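Local atomic coordinates of flavin reductase domain protein (Arthrobacter sp., PDB entry 2QCK), a protein that probably binds FMN and reduces flavin at the expense of a reduced nicotinamide cofactor, as in related flavin reductases. Residues G74-G79 with P109-V114; A115-G120 with V138-V143. One frame throughout, in Å; residues are numbered along the deposited sequence.

Contact 1: residues G74-G79 with P109-V114; sequences GVHMLG and PILKDV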
ATOM      1  N   GLY A  74       5.442 -13.834   8.446  1.00 36.45           N
ATOM      2  CA  GLY A  74       6.577 -12.953   8.185  1.00 35.61           C
ATOM      3  C   GLY A  74       6.285 -12.025   7.030  1.00 35.10           C
ATOM      4  O   GLY A  74       5.603 -12.391   6.095  1.00 39.27           O
ATOM      5  N   VAL A  75       6.802 -10.803   7.096  1.00 33.51           N
ATOM      6  CA  VAL A  75       6.853  -9.956   5.922  1.00 33.34           C
ATOM      7  C   VAL A  75       8.293  -9.563   5.574  1.00 31.75           C
ATOM      8  O   VAL A  75       9.093  -9.245   6.467  1.00 30.78           O
ATOM      9  CB  VAL A  75       5.907  -8.673   6.055  1.00 34.00           C
ATOM     10  CG1 VAL A  75       6.371  -7.747   7.114  1.00 30.50           C
ATOM     11  CG2 VAL A  75       5.787  -7.958   4.709  1.00 33.76           C
ATOM     12  N   HIS A  76       8.617  -9.609   4.280  1.00 29.82           N
ATOM     13  CA  HIS A  76       9.977  -9.318   3.790  1.00 30.21           C
ATOM     14  C   HIS A  76       9.973  -8.164   2.833  1.00 31.81           C
ATOM     15  O   HIS A  76       9.265  -8.194   1.836  1.00 34.61           O
ATOM     16  CB  HIS A  76      10.567 -10.511   3.091  1.00 31.45           C
ATOM     17  CG  HIS A  76      10.622 -11.722   3.954  1.00 27.53           C
ATOM     18  ND1 HIS A  76       9.490 -12.438   4.282  1.00 33.38           N
ATOM     19  CD2 HIS A  76      11.658 -12.346   4.554  1.00 32.10           C
ATOM     20  CE1 HIS A  76       9.833 -13.467   5.039  1.00 30.19           C
ATOM     21  NE2 HIS A  76      11.142 -13.427   5.224  1.00 23.69           N
HETATM   22  N   MSE A  77      10.746  -7.145   3.149  1.00 34.28           N
HETATM   23  CA  MSE A  77      10.952  -6.003   2.234  1.00 36.00           C
HETATM   24  C   MSE A  77      12.080  -6.405   1.301  1.00 34.40           C
HETATM   25  O   MSE A  77      13.047  -7.058   1.718  1.00 39.24           O
HETATM   26  CB  MSE A  77      11.355  -4.758   3.011  1.00 36.19           C
HETATM   27  CG  MSE A  77      10.182  -4.054   3.639  1.00 43.12           C
HETATM   28 SE   MSE A  77       9.247  -5.069   5.054  0.75 39.89          SE
HETATM   29  CE  MSE A  77       7.961  -3.612   5.564  1.00 32.63           C
ATOM     30  N   LEU A  78      11.926  -6.028   0.039  1.00 36.71           N
ATOM     31  CA  LEU A  78      12.760  -6.484  -1.059  1.00 35.67           C
ATOM     32  C   LEU A  78      13.558  -5.330  -1.630  1.00 37.16           C
ATOM     33  O   LEU A  78      13.087  -4.194  -1.696  1.00 35.17           O
ATOM     34  CB  LEU A  78      11.865  -7.100  -2.160  1.00 33.34           C
ATOM     35  CG  LEU A  78      11.067  -8.341  -1.763  1.00 38.17           C
ATOM     36  CD1 LEU A  78      10.516  -9.057  -2.989  1.00 33.80           C
ATOM     37  CD2 LEU A  78      11.905  -9.322  -0.944  1.00 34.55           C
ATOM     38  N   GLY A  79      14.790  -5.615  -2.025  1.00 38.03           N
ATOM     39  CA  GLY A  79      15.528  -4.690  -2.866  1.00 35.78           C
ATOM     40  C   GLY A  79      15.642  -5.169  -4.297  1.00 36.43           C
ATOM     41  O   GLY A  79      15.142  -6.217  -4.666  1.00 33.21           O
ATOM     42  N   PRO A 109       8.625 -19.006   8.101  1.00 32.71           N
ATOM     43  CA  PRO A 109       9.673 -19.097   7.090  1.00 29.31           C
ATOM     44  C   PRO A 109      10.275 -17.730   6.794  1.00 29.51           C
ATOM     45  O   PRO A 109       9.564 -16.777   6.415  1.00 30.97           O
ATOM     46  CB  PRO A 109       8.932 -19.648   5.866  1.00 29.83           C
ATOM     47  CG  PRO A 109       7.595 -20.086   6.350  1.00 26.07           C
ATOM     48  CD  PRO A 109       7.298 -19.185   7.489  1.00 27.80           C
ATOM     49  N   ILE A 110      11.579 -17.645   7.003  1.00 30.92           N
ATOM     50  CA  ILE A 110      12.379 -16.460   6.772  1.00 32.13           C
ATOM     51  C   ILE A 110      13.248 -16.621   5.507  1.00 32.49           C
ATOM     52  O   ILE A 110      14.069 -17.551   5.388  1.00 35.12           O
ATOM     53  CB  ILE A 110      13.232 -16.053   8.030  1.00 32.90           C
ATOM     54  CG1 ILE A 110      12.328 -15.840   9.249  1.00 33.84           C
ATOM     55  CG2 ILE A 110      14.009 -14.748   7.731  1.00 35.44           C
ATOM     56  CD1 ILE A 110      11.375 -14.634   9.132  1.00 37.46           C
ATOM     57  N   LEU A 111      13.032 -15.700   4.567  1.00 31.96           N
ATOM     58  CA  LEU A 111      13.737 -15.647   3.321  1.00 31.29           C
ATOM     59  C   LEU A 111      15.034 -14.917   3.519  1.00 33.94           C
ATOM     60  O   LEU A 111      15.059 -13.839   4.094  1.00 34.80           O
ATOM     61  CB  LEU A 111      12.929 -14.885   2.273  1.00 33.13           C
ATOM     62  CG  LEU A 111      11.486 -15.299   2.015  1.00 35.77           C
ATOM     63  CD1 LEU A 111      10.891 -14.410   0.893  1.00 32.54           C
ATOM     64  CD2 LEU A 111      11.425 -16.783   1.706  1.00 36.71           C
ATOM     65  N   LYS A 112      16.101 -15.522   3.005  1.00 35.70           N
ATOM     66  CA  LYS A 112      17.465 -14.992   3.063  1.00 35.56           C
ATOM     67  C   LYS A 112      17.671 -13.793   2.167  1.00 35.16           C
ATOM     68  O   LYS A 112      16.984 -13.633   1.146  1.00 30.87           O
ATOM     69  CB  LYS A 112      18.427 -16.073   2.598  1.00 37.57           C
ATOM     70  CG  LYS A 112      18.351 -17.370   3.390  1.00 36.37           C
ATOM     71  CD  LYS A 112      19.277 -18.427   2.790  1.00 39.54           C
ATOM     72  CE  LYS A 112      19.408 -19.621   3.730  1.00 40.50           C
ATOM     73  NZ  LYS A 112      20.010 -20.845   3.097  1.00 42.04           N
ATOM     74  N   ASP A 113      18.621 -12.951   2.542  1.00 36.16           N
ATOM     75  CA  ASP A 113      19.179 -11.934   1.636  1.00 35.76           C
ATOM     76  C   ASP A 113      18.199 -10.865   1.229  1.00 33.28           C
ATOM     77  O   ASP A 113      18.301 -10.346   0.133  1.00 35.47           O
ATOM     78  CB  ASP A 113      19.736 -12.579   0.355  1.00 37.04           C
ATOM     79  CG  ASP A 113      20.918 -13.495   0.602  1.00 39.48           C
ATOM     80  OD1 ASP A 113      21.797 -13.131   1.412  1.00 50.63           O
ATOM     81  OD2 ASP A 113      20.959 -14.569  -0.033  1.00 48.95           O
ATOM     82  N   VAL A 114      17.250 -10.525   2.088  1.00 35.92           N
ATOM     83  CA  VAL A 114      16.234  -9.492   1.770  1.00 31.19           C
ATOM     84  C   VAL A 114      16.654  -8.193   2.462  1.00 32.55           C
ATOM     85  O   VAL A 114      17.634  -8.188   3.232  1.00 30.66           O
ATOM     86  CB  VAL A 114      14.775  -9.907   2.169  1.00 31.23           C
ATOM     87  CG1 VAL A 114      14.312 -11.128   1.380  1.00 34.60           C
ATOM     88  CG2 VAL A 114      14.639 -10.156   3.635  1.00 33.38           C
TER
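Strands 74-77 and 109-111 run almost in the same direction, their short axes only 4° apart, but at a closest approach of 7.6 Å they are too far apart to pair as sheet neighbours, and side chains fill the gap. Beyond the strands the chains draw together: the CA atoms of L78 and V114 are 5.4 Å apart, and V114 CB lies against the carbonyl oxygen of M77. The imidazole of H76 is the centre of the contact. Its CG stands beside the backbone N and anti to the carbonyl carbon (chi1 -58°), which sends the ring across to the other segment. L111 crosses it at about a right angle and sets its CG over the middle of one ring face, 3.8 Å from the centroid, a CH-pi contact. Around the ring's edge, in its plane, lie I110 CA, 3.6 Å from H76 NE2, and V114 CG2, 3.8 Å from H76 CD2. H76 NE2 lies 3.0 Å from L111 N, while H76 ND1 is hydrogen-bonded to the carbonyl oxygen of I26, which fixes the turn of the ring. Histidine suits this buried place because it is flat enough to lie under a leucine yet polar enough to meet main-chain atoms. An alanine here would probably take the ring face away from L111 and the side-chain hydrogen bond away from the I26 carbonyl, loosening the packing between the segments. G74 fits beside the ring, since a CB on it would be crowded by H76 CE1. Further along, L78 CD2 meets V114 CG1, an apolar pair that helix 83-88 joins through A86 and L85. The arrangement is core packing of the FMN-binding split-barrel fold, in which strand 109-111 of a short hairpin packs by side chains against barrel strand 72-77.

Contact 2: residues A115-G120 with V138-V143; sequences AGWLIG and VVEGQV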
ATOM      1  N   ALA A 115      15.921  -7.119   2.214  1.00 31.49           N
ATOM      2  CA  ALA A 115      16.211  -5.810   2.832  1.00 35.65           C
ATOM      3  C   ALA A 115      15.984  -5.813   4.354  1.00 38.72           C
ATOM      4  O   ALA A 115      16.590  -5.032   5.106  1.00 40.00           O
ATOM      5  CB  ALA A 115      15.383  -4.712   2.189  1.00 33.95           C
ATOM      6  N   GLY A 116      15.093  -6.700   4.782  1.00 39.46           N
ATOM      7  CA  GLY A 116      14.838  -6.980   6.169  1.00 38.01           C
ATOM      8  C   GLY A 116      13.490  -7.632   6.261  1.00 37.68           C
ATOM      9  O   GLY A 116      12.759  -7.709   5.267  1.00 34.01           O
ATOM     10  N   TRP A 117      13.182  -8.142   7.437  1.00 39.85           N
ATOM     11  CA  TRP A 117      11.878  -8.750   7.705  1.00 39.67           C
ATOM     12  C   TRP A 117      11.304  -8.386   9.072  1.00 38.55           C
ATOM     13  O   TRP A 117      12.029  -7.965   9.995  1.00 36.18           O
ATOM     14  CB  TRP A 117      11.968 -10.275   7.577  1.00 38.09           C
ATOM     15  CG  TRP A 117      13.061 -10.888   8.398  1.00 34.39           C
ATOM     16  CD1 TRP A 117      14.308 -11.204   7.979  1.00 41.92           C
ATOM     17  CD2 TRP A 117      12.993 -11.263   9.776  1.00 36.86           C
ATOM     18  NE1 TRP A 117      15.038 -11.753   9.012  1.00 41.71           N
ATOM     19  CE2 TRP A 117      14.247 -11.798  10.128  1.00 41.14           C
ATOM     20  CE3 TRP A 117      11.994 -11.204  10.742  1.00 37.25           C
ATOM     21  CZ2 TRP A 117      14.527 -12.258  11.394  1.00 40.31           C
ATOM     22  CZ3 TRP A 117      12.277 -11.639  12.002  1.00 35.38           C
ATOM     23  CH2 TRP A 117      13.531 -12.181  12.319  1.00 41.83           C
ATOM     24  N   LEU A 118       9.999  -8.608   9.191  1.00 36.19           N
ATOM     25  CA  LEU A 118       9.285  -8.482  10.451  1.00 36.60           C
ATOM     26  C   LEU A 118       8.444  -9.734  10.645  1.00 35.25           C
ATOM     27  O   LEU A 118       7.953 -10.302   9.658  1.00 36.11           O
ATOM     28  CB  LEU A 118       8.363  -7.250  10.408  1.00 34.72           C
ATOM     29  CG  LEU A 118       8.983  -5.891  10.076  1.00 35.47           C
ATOM     30  CD1 LEU A 118       7.925  -4.816  10.026  1.00 29.95           C
ATOM     31  CD2 LEU A 118      10.038  -5.554  11.087  1.00 24.48           C
ATOM     32  N   ILE A 119       8.278 -10.159  11.896  1.00 36.85           N
ATOM     33  CA  ILE A 119       7.363 -11.249  12.246  1.00 36.38           C
ATOM     34  C   ILE A 119       6.189 -10.657  13.036  1.00 35.37           C
ATOM     35  O   ILE A 119       6.354  -9.817  13.924  1.00 33.44           O
ATOM     36  CB  ILE A 119       8.072 -12.409  13.021  1.00 36.07           C
ATOM     37  CG1 ILE A 119       8.953 -13.205  12.047  1.00 39.87           C
ATOM     38  CG2 ILE A 119       7.063 -13.376  13.683  1.00 37.48           C
ATOM     39  CD1 ILE A 119       9.746 -14.318  12.657  1.00 40.35           C
ATOM     40  N   GLY A 120       4.984 -11.089  12.687  1.00 35.21           N
ATOM     41  CA  GLY A 120       3.793 -10.570  13.325  1.00 37.22           C
ATOM     42  C   GLY A 120       2.803 -11.651  13.670  1.00 38.71           C
ATOM     43  O   GLY A 120       2.927 -12.798  13.206  1.00 39.28           O
ATOM     44  N   VAL A 138       3.239  -6.557  14.972  1.00 34.42           N
ATOM     45  CA  VAL A 138       4.613  -6.962  14.763  1.00 33.58           C
ATOM     46  C   VAL A 138       5.197  -7.315  16.120  1.00 33.11           C
ATOM     47  O   VAL A 138       5.029  -6.577  17.058  1.00 31.24           O
ATOM     48  CB  VAL A 138       5.417  -5.828  14.084  1.00 32.41           C
ATOM     49  CG1 VAL A 138       6.902  -6.121  14.038  1.00 28.84           C
ATOM     50  CG2 VAL A 138       4.901  -5.609  12.695  1.00 31.62           C
ATOM     51  N   VAL A 139       5.825  -8.476  16.214  1.00 33.71           N
ATOM     52  CA  VAL A 139       6.428  -8.936  17.470  1.00 33.54           C
ATOM     53  C   VAL A 139       7.942  -9.118  17.385  1.00 37.47           C
ATOM     54  O   VAL A 139       8.623  -9.251  18.424  1.00 35.67           O
ATOM     55  CB  VAL A 139       5.777 -10.244  17.978  1.00 33.88           C
ATOM     56  CG1 VAL A 139       4.326  -9.990  18.342  1.00 32.27           C
ATOM     57  CG2 VAL A 139       5.907 -11.393  16.945  1.00 28.60           C
ATOM     58  N   GLU A 140       8.496  -9.100  16.183  1.00 38.46           N
ATOM     59  CA  GLU A 140       9.928  -9.353  16.021  1.00 39.05           C
ATOM     60  C   GLU A 140      10.354  -8.837  14.664  1.00 37.05           C
ATOM     61  O   GLU A 140       9.516  -8.640  13.784  1.00 38.63           O
ATOM     62  CB  GLU A 140      10.216 -10.872  16.154  1.00 40.10           C
ATOM     63  CG  GLU A 140      11.690 -11.262  16.265  1.00 46.17           C
ATOM     64  CD  GLU A 140      12.346 -10.596  17.448  1.00 65.35           C
ATOM     65  OE1 GLU A 140      12.200 -11.150  18.569  1.00 74.98           O
ATOM     66  OE2 GLU A 140      12.976  -9.513  17.257  1.00 66.89           O
ATOM     67  N   GLY A 141      11.647  -8.608  14.482  1.00 38.16           N
ATOM     68  CA  GLY A 141      12.145  -8.202  13.163  1.00 40.15           C
ATOM     69  C   GLY A 141      13.637  -7.997  13.123  1.00 43.95           C
ATOM     70  O   GLY A 141      14.304  -8.101  14.141  1.00 40.71           O
ATOM     71  N   GLN A 142      14.154  -7.709  11.936  1.00 45.14           N
ATOM     72  CA  GLN A 142      15.584  -7.629  11.711  1.00 45.72           C
ATOM     73  C   GLN A 142      15.812  -6.905  10.393  1.00 44.43           C
ATOM     74  O   GLN A 142      15.223  -7.236   9.369  1.00 40.24           O
ATOM     75  CB  GLN A 142      16.171  -9.017  11.661  1.00 45.33           C
ATOM     76  CG  GLN A 142      17.661  -9.049  11.876  1.00 51.15           C
ATOM     77  CD  GLN A 142      18.217 -10.451  11.694  1.00 54.49           C
ATOM     78  OE1 GLN A 142      18.052 -11.085  10.635  1.00 68.38           O
ATOM     79  NE2 GLN A 142      18.880 -10.946  12.730  1.00 60.24           N
ATOM     80  N   VAL A 143      16.634  -5.871  10.449  1.00 46.84           N
ATOM     81  CA  VAL A 143      17.038  -5.146   9.267  1.00 46.54           C
ATOM     82  C   VAL A 143      18.047  -5.987   8.480  1.00 47.46           C
ATOM     83  O   VAL A 143      18.926  -6.598   9.067  1.00 44.42           O
ATOM     84  CB  VAL A 143      17.658  -3.820   9.648  1.00 45.92           C
ATOM     85  CG1 VAL A 143      17.823  -2.987   8.426  1.00 45.87           C
ATOM     86  CG2 VAL A 143      16.730  -3.088  10.607  1.00 48.24           C
TER
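Five main-chain hydrogen bonds join the antiparallel strands 116-120 and 138-143. The straightest runs from I119 N to E140 O, 2.7 Å at 167°, with the donor above the carbonyl plane. I119 O is gripped twice, by V139 N at 2.7 Å and by E140 N at a longer 3.2 Å. Both residues therefore face I119, a classic beta bulge that shifts the register by one, so that G120 pairs with V138. Further along, W117 and Q142 form a regular hydrogen-bonded pair, each donor N lying nearly on the axis of the other residue's C=O, although the bonds bend at the hydrogen. E140 bends at chi2 and turns its carboxylate back, so that E140 OE2 accepts from G141 N on its anti lone pair, 3.2 Å away. On the face of W117, I119, E140 and Q142, the indole swings over the neighbouring strand, its CG in the crowded position between N and the carbonyl carbon (chi1 53°). Q142 CB sits over the six-membered ring, 4.0 Å from its centroid, and W117 CZ3 reaches 3.6 Å from G141 CA. The extended Q142 chain passes obliquely across the indole, its amide plane turned 58° from the ring. On the face of L118 and V138, L118 CB packs on V138 CG1, and F13 of the second subunit touches both residues. Glycine suits G141, where a CB would clash with L118 CD2 and W117 O, and G116, where it would run into Q142 O. Beside the bulge, I119 CG2 meets V139 CG2, 4.0 Å away. The chemistry is thus divided: main-chain amides hold the hairpin together, provided glycine stands where a CB would clash, while one face carries the indole, packed on by I110, beside the more solvent-accessible E140 and Q142, and the other is an apolar surface that takes part in the dimer interface.

In the fold
From the N terminus, the chain leaves strand 72-77 and runs through helix 83-88 and strand 101-103, with 29 residues between the two segments, before strand 109-111 closes contact 1. It passes directly from V114 into A115, so contact 2 follows in series: strand 116-127 turns back through strand 131-143, closing a beta hairpin. Neither loop encloses or crosses the other. The two meet nonetheless, because strand 116-127 lies beside strand 72-77 in the main sheet, where V75 N probably donates to L118 O and A115 N to M77 O. I110 also packs against W117. Together they tie the inserted hairpin, the barrel sheet and strand 131-143, which also pairs with strand 51-58, into one unit.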